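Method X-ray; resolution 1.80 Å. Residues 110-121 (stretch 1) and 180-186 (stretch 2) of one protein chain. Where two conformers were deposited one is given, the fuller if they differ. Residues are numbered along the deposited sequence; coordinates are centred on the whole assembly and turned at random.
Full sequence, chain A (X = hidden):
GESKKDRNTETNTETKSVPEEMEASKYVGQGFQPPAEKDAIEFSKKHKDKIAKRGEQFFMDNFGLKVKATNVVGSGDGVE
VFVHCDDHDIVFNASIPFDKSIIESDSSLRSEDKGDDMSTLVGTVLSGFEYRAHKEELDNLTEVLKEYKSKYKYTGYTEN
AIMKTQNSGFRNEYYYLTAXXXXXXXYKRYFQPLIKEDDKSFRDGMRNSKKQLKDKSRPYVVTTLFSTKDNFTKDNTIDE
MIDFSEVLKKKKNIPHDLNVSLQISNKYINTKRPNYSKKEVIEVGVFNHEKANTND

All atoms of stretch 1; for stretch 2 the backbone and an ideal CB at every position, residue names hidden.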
ATOM      1  N   ARG A 110       5.750 -17.081 -14.562  1.00 37.75           N
ATOM      2  CA  ARG A 110       6.779 -17.338 -13.547  0.50 39.21           C
ATOM      3  C   ARG A 110       8.034 -16.542 -13.936  1.00 44.06           C
ATOM      4  O   ARG A 110       8.556 -16.731 -15.040  1.00 44.19           O
ATOM      5  CB  ARG A 110       7.044 -18.856 -13.456  0.50 42.55           C
ATOM      6  CG  ARG A 110       8.292 -19.289 -12.694  0.50 54.48           C
ATOM      7  CD  ARG A 110       8.469 -20.801 -12.713  0.50 67.97           C
ATOM      8  NE  ARG A 110       8.903 -21.299 -14.023  0.50 76.90           N
ATOM      9  CZ  ARG A 110       8.111 -21.906 -14.905  0.50 90.23           C
ATOM     10  NH1 ARG A 110       6.828 -22.108 -14.627  0.50 71.89           N
ATOM     11  NH2 ARG A 110       8.597 -22.318 -16.067  0.50 82.25           N
ATOM     12  N   SER A 111       8.458 -15.616 -13.080  1.00 41.13           N
ATOM     13  CA  SER A 111       9.572 -14.708 -13.315  1.00 42.19           C
ATOM     14  C   SER A 111      10.923 -15.214 -12.833  1.00 51.96           C
ATOM     15  O   SER A 111      11.029 -15.846 -11.775  1.00 52.19           O
ATOM     16  CB  SER A 111       9.278 -13.375 -12.640  1.00 43.33           C
ATOM     17  OG  SER A 111      10.235 -12.379 -12.957  1.00 48.63           O
ATOM     18  N   GLU A 112      11.967 -14.877 -13.615  1.00 52.04           N
ATOM     19  CA  GLU A 112      13.370 -15.162 -13.312  1.00 54.38           C
ATOM     20  C   GLU A 112      14.096 -13.836 -12.991  1.00 59.58           C
ATOM     21  O   GLU A 112      15.325 -13.816 -12.888  1.00 61.04           O
ATOM     22  CB  GLU A 112      14.059 -15.926 -14.466  1.00 57.16           C
ATOM     23  CG  GLU A 112      13.577 -17.360 -14.655  1.00 68.79           C
ATOM     24  CD  GLU A 112      13.652 -18.299 -13.463  1.00 95.12           C
ATOM     25  OE1 GLU A 112      14.636 -18.226 -12.692  1.00 93.33           O
ATOM     26  OE2 GLU A 112      12.730 -19.136 -13.319  1.00 93.05           O
ATOM     27  N   ASP A 113      13.327 -12.733 -12.816  1.00 55.07           N
ATOM     28  CA  ASP A 113      13.870 -11.410 -12.489  1.00 55.31           C
ATOM     29  C   ASP A 113      14.525 -11.440 -11.090  1.00 59.29           C
ATOM     30  O   ASP A 113      13.899 -11.857 -10.108  1.00 56.26           O
ATOM     31  CB  ASP A 113      12.779 -10.322 -12.588  1.00 55.65           C
ATOM     32  CG  ASP A 113      13.229  -8.885 -12.336  1.00 67.48           C
ATOM     33  OD1 ASP A 113      14.459  -8.627 -12.365  1.00 69.88           O
ATOM     34  OD2 ASP A 113      12.352  -8.017 -12.131  1.00 69.84           O
ATOM     35  N   LYS A 114      15.820 -11.070 -11.046  1.00 59.01           N
ATOM     36  CA  LYS A 114      16.659 -11.044  -9.844  1.00 60.08           C
ATOM     37  C   LYS A 114      17.017  -9.608  -9.445  1.00 65.12           C
ATOM     38  O   LYS A 114      17.734  -9.402  -8.455  1.00 65.41           O
ATOM     39  CB  LYS A 114      17.941 -11.872 -10.070  1.00 64.28           C
ATOM     40  CG  LYS A 114      17.907 -13.252  -9.424  1.00 77.46           C
ATOM     41  CD  LYS A 114      17.276 -14.290 -10.329  1.00 86.71           C
ATOM     42  CE  LYS A 114      17.175 -15.643  -9.683  1.00102.20           C
ATOM     43  NZ  LYS A 114      16.415 -16.586 -10.542  1.00112.10           N
ATOM     44  N   GLY A 115      16.486  -8.638 -10.197  1.00 61.48           N
ATOM     45  CA  GLY A 115      16.696  -7.212  -9.970  1.00 61.43           C
ATOM     46  C   GLY A 115      15.990  -6.639  -8.753  1.00 64.23           C
ATOM     47  O   GLY A 115      15.277  -7.355  -8.035  1.00 62.79           O
ATOM     48  N   ASP A 116      16.189  -5.322  -8.531  1.00 60.47           N
ATOM     49  CA  ASP A 116      15.626  -4.560  -7.409  1.00 58.86           C
ATOM     50  C   ASP A 116      14.092  -4.467  -7.472  1.00 58.43           C
ATOM     51  O   ASP A 116      13.451  -4.523  -6.428  1.00 56.69           O
ATOM     52  CB  ASP A 116      16.237  -3.144  -7.340  1.00 61.43           C
ATOM     53  CG  ASP A 116      17.717  -3.077  -6.971  1.00 75.89           C
ATOM     54  OD1 ASP A 116      18.219  -4.028  -6.320  1.00 77.83           O
ATOM     55  OD2 ASP A 116      18.364  -2.053  -7.298  1.00 81.64           O
ATOM     56  N   ASP A 117      13.513  -4.324  -8.682  1.00 53.62           N
ATOM     57  CA  ASP A 117      12.063  -4.214  -8.880  1.00 51.49           C
ATOM     58  C   ASP A 117      11.328  -5.466  -8.393  1.00 48.66           C
ATOM     59  O   ASP A 117      10.245  -5.340  -7.829  1.00 46.61           O
ATOM     60  CB  ASP A 117      11.727  -3.924 -10.351  1.00 54.68           C
ATOM     61  CG  ASP A 117      12.154  -2.537 -10.814  1.00 75.06           C
ATOM     62  OD1 ASP A 117      12.275  -1.628  -9.955  1.00 76.16           O
ATOM     63  OD2 ASP A 117      12.360  -2.355 -12.039  1.00 86.37           O
HETATM   64  N   MSE A 118      11.924  -6.663  -8.579  1.00 42.02           N
HETATM   65  CA  MSE A 118      11.323  -7.914  -8.102  1.00 38.60           C
HETATM   66  C   MSE A 118      11.415  -7.950  -6.571  1.00 39.82           C
HETATM   67  O   MSE A 118      10.420  -8.280  -5.927  1.00 37.30           O
HETATM   68  CB  MSE A 118      11.964  -9.159  -8.748  1.00 40.69           C
HETATM   69  CG  MSE A 118      11.399 -10.478  -8.216  1.00 45.11           C
HETATM   70 SE   MSE A 118       9.427 -10.508  -8.207  0.75 47.69          SE
HETATM   71  CE  MSE A 118       9.167 -11.112  -9.990  1.00 44.23           C
ATOM     72  N   SER A 119      12.597  -7.590  -5.998  1.00 37.33           N
ATOM     73  CA  SER A 119      12.785  -7.532  -4.549  0.50 37.15           C
ATOM     74  C   SER A 119      11.793  -6.538  -3.927  1.00 38.92           C
ATOM     75  O   SER A 119      11.187  -6.834  -2.897  1.00 38.25           O
ATOM     76  CB  SER A 119      14.222  -7.148  -4.202  0.50 41.51           C
ATOM     77  OG  SER A 119      15.058  -8.291  -4.142  0.50 48.22           O
ATOM     78  N   THR A 120      11.591  -5.372  -4.584  1.00 33.81           N
ATOM     79  CA  THR A 120      10.671  -4.331  -4.113  1.00 32.89           C
ATOM     80  C   THR A 120       9.232  -4.879  -4.120  1.00 34.38           C
ATOM     81  O   THR A 120       8.513  -4.706  -3.142  1.00 32.17           O
ATOM     82  CB  THR A 120      10.826  -3.039  -4.936  1.00 42.83           C
ATOM     83  OG1 THR A 120      12.173  -2.568  -4.772  1.00 47.98           O
ATOM     84  CG2 THR A 120       9.854  -1.932  -4.496  1.00 42.10           C
ATOM     85  N   LEU A 121       8.845  -5.577  -5.201  1.00 30.72           N
ATOM     86  CA  LEU A 121       7.516  -6.176  -5.298  1.00 28.36           C
ATOM     87  C   LEU A 121       7.332  -7.225  -4.215  1.00 31.42           C
ATOM     88  O   LEU A 121       6.276  -7.269  -3.596  1.00 30.01           O
ATOM     89  CB  LEU A 121       7.299  -6.794  -6.698  1.00 28.05           C
ATOM     90  CG  LEU A 121       5.900  -7.334  -6.944  1.00 30.89           C
ATOM     91  CD1 LEU A 121       4.831  -6.202  -6.847  1.00 31.16           C
ATOM     92  CD2 LEU A 121       5.840  -8.029  -8.276  1.00 31.69           C
ATOM     93  N   UNK A 180      10.120  -5.368   4.875  1.00 35.08           N
ATOM     94  CA  UNK A 180      11.468  -5.526   4.353  1.00 36.11           C
ATOM     95  C   UNK A 180      11.417  -6.364   3.060  1.00 41.22           C
ATOM     96  O   UNK A 180      10.807  -7.441   3.055  1.00 40.14           O
ATOM     97  CB  UNK A 180      12.377  -6.180   5.396  1.00 36.11           C
ATOM     98  N   UNK A 181      12.083  -5.891   1.975  1.00 39.40           N
ATOM     99  CA  UNK A 181      12.105  -6.672   0.734  1.00 39.59           C
ATOM    100  C   UNK A 181      13.054  -7.875   0.783  1.00 41.50           C
ATOM    101  O   UNK A 181      14.009  -7.895   1.556  1.00 41.71           O
ATOM    102  CB  UNK A 181      12.503  -5.764  -0.432  1.00 39.59           C
ATOM    103  N   UNK A 182      12.777  -8.884  -0.045  1.00 36.56           N
ATOM    104  CA  UNK A 182      13.618 -10.072  -0.214  1.00 38.16           C
ATOM    105  C   UNK A 182      13.512 -10.489  -1.656  1.00 42.19           C
ATOM    106  O   UNK A 182      12.690  -9.936  -2.392  1.00 39.86           O
ATOM    107  CB  UNK A 182      13.206 -11.209   0.723  1.00 38.16           C
ATOM    108  N   UNK A 183      14.319 -11.444  -2.083  1.00 41.24           N
ATOM    109  CA  UNK A 183      14.221 -11.923  -3.463  1.00 40.62           C
ATOM    110  C   UNK A 183      13.014 -12.866  -3.605  1.00 41.85           C
ATOM    111  O   UNK A 183      12.467 -13.334  -2.603  1.00 40.03           O
ATOM    112  CB  UNK A 183      15.511 -12.633  -3.879  1.00 40.62           C
ATOM    113  N   UNK A 184      12.636 -13.188  -4.845  1.00 39.53           N
ATOM    114  CA  UNK A 184      11.552 -14.121  -5.079  1.00 39.47           C
ATOM    115  C   UNK A 184      11.947 -15.527  -4.565  1.00 43.54           C
ATOM    116  O   UNK A 184      11.084 -16.228  -4.034  1.00 41.29           O
ATOM    117  CB  UNK A 184      11.200 -14.161  -6.567  1.00 39.47           C
ATOM    118  N   UNK A 185      13.251 -15.911  -4.661  1.00 42.59           N
ATOM    119  CA  UNK A 185      13.706 -17.201  -4.130  1.00 44.62           C
ATOM    120  C   UNK A 185      13.495 -17.235  -2.623  1.00 47.89           C
ATOM    121  O   UNK A 185      12.976 -18.224  -2.107  1.00 48.57           O
ATOM    122  CB  UNK A 185      15.177 -17.447  -4.470  1.00 44.62           C
ATOM    123  N   UNK A 186      13.837 -16.126  -1.932  1.00 42.62           N
ATOM    124  CA  UNK A 186      13.656 -15.995  -0.487  1.00 42.04           C
ATOM    125  C   UNK A 186      12.162 -16.028  -0.140  1.00 43.36           C
ATOM    126  O   UNK A 186      11.792 -16.691   0.834  1.00 43.64           O
ATOM    127  CB  UNK A 186      14.297 -14.702   0.021  1.00 42.04           C
TER

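Position 180 has its CA-to-CB bond directed away from stretch 1, and no atom of that stretch lies within 5.5 Å of the ideal CB. Phi/psi of -79/131° is extended and permissive, so nearly any side chain would suit; the deposited residue is Ile-180, which makes no contact here.

Position 181 points toward stretch 1. Its ideal CB falls 3.0 Å from Ser-119 O, tight enough to count as a clash, and 4.3 Å from Thr-120 N. Atoms beyond CB must turn off Ser-119 O, as a small chain or a longer one turned aside could; phi of -76° also allows proline, whose ring closes back on its own N. Pro-181 is found: its real CB sits 3.2 Å from Ser-119 O, and the ring is C-gamma endo.

At position 182 CA-to-CB points away with nothing of stretch 1 within 5.5 Å, so many side chains would fit. The carbonyl does the work, and Tyr-182 supplies it: Ser-119 CA approaches Tyr-182 O at 3.2 Å, with an angle of 149° at the hydrogen, a CA-H...O contact. Ser-119 OG to Tyr-182 O, at 3.4 Å, is at best a weak hydrogen bond.

Position 183 makes the closest CA approach, 4.7 Å to the CA of Ser-119, yet its CB points away, 4.4 Å from Ser-119 OG. Phi/psi of -77/168° followed by helical values at 184 marks an N-cap, where Ser, Thr, Asp or Asn is expected. Thr-183, chi1 p, caps the helix: the N of residue 186 donates to Thr-183 OG1 at 3.2 Å.

Position 184 points sideways, with its ideal CB 4.0 Å from Met-118 CG. An apolar chain of moderate length would suit this selenomethionine flank. Leu-184 (chi1 t, chi2 p) packs there and carries CD2 to 3.7 Å from Ser-111 O. A water links the two backbones, donating to Asp-113 O (2.8 Å) and accepting from Leu-184 N (3.2 Å).

Position 185 also points sideways, its CB free of stretch 1, but Lys-114 offers a positive charge nearby. An acidic or other polar chain would suit. Asp-185 brings OD2 4.4 Å from Lys-114 NZ, opposite charges beyond salt-bridge range; NZ instead pairs with Glu-112 OE1 at 3.2 Å.

The ideal CB of position 186 has nothing of stretch 1 within 5.5 Å, so stretch 1 leaves the choice open; the N of 183 would suit an acceptor, as in Glu or Gln. Glu-186 turns back, OE1 accepting from Thr-183 N at 3.0 Å.

Stretch 2 (180-186) IPYTLDE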
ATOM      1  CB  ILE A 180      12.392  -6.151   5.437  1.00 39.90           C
ATOM      2  CG1 ILE A 180      12.604  -5.199   6.657  1.00 40.25           C
ATOM      3  CG2 ILE A 180      13.734  -6.687   4.872  1.00 41.59           C
ATOM      4  CD1 ILE A 180      13.186  -3.787   6.368  1.00 43.37           C
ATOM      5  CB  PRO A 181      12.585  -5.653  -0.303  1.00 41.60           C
ATOM      6  CG  PRO A 181      13.448  -4.717   0.460  1.00 47.01           C
ATOM      7  CD  PRO A 181      12.825  -4.619   1.824  1.00 42.06           C
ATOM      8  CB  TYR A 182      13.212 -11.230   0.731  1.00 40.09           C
ATOM      9  CG  TYR A 182      13.409 -10.933   2.200  1.00 41.42           C
ATOM     10  CD1 TYR A 182      14.682 -10.921   2.765  1.00 44.54           C
ATOM     11  CD2 TYR A 182      12.328 -10.607   3.017  1.00 41.02           C
ATOM     12  CE1 TYR A 182      14.873 -10.610   4.111  1.00 43.93           C
ATOM     13  CE2 TYR A 182      12.505 -10.308   4.367  1.00 41.75           C
ATOM     14  CZ  TYR A 182      13.780 -10.315   4.910  1.00 48.01           C
ATOM     15  OH  TYR A 182      13.961 -10.018   6.241  1.00 46.41           O
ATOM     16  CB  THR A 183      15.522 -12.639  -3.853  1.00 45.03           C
ATOM     17  OG1 THR A 183      15.650 -13.793  -3.026  1.00 44.36           O
ATOM     18  CG2 THR A 183      16.749 -11.740  -3.724  1.00 47.76           C
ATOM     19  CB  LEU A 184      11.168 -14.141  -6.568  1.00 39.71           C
ATOM     20  CG  LEU A 184       9.884 -14.893  -6.925  1.00 44.76           C
ATOM     21  CD1 LEU A 184       8.677 -14.309  -6.201  1.00 44.32           C
ATOM     22  CD2 LEU A 184       9.660 -14.894  -8.424  1.00 47.98           C
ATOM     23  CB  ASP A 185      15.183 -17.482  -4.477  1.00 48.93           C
ATOM     24  CG  ASP A 185      15.419 -17.961  -5.899  1.00 63.30           C
ATOM     25  OD1 ASP A 185      14.433 -18.331  -6.577  1.00 63.00           O
ATOM     26  OD2 ASP A 185      16.593 -17.983  -6.330  1.00 73.56           O
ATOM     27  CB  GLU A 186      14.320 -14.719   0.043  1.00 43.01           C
ATOM     28  CG  GLU A 186      15.825 -14.866   0.196  1.00 53.54           C
ATOM     29  CD  GLU A 186      16.642 -13.596   0.359  1.00 65.61           C
ATOM     30  OE1 GLU A 186      16.165 -12.504  -0.030  1.00 49.61           O
ATOM     31  OE2 GLU A 186      17.796 -13.710   0.826  1.00 59.68           O
TER
HETATM   32  O   HOH W   1      14.244 -12.062  -7.321  1.00 43.70           O
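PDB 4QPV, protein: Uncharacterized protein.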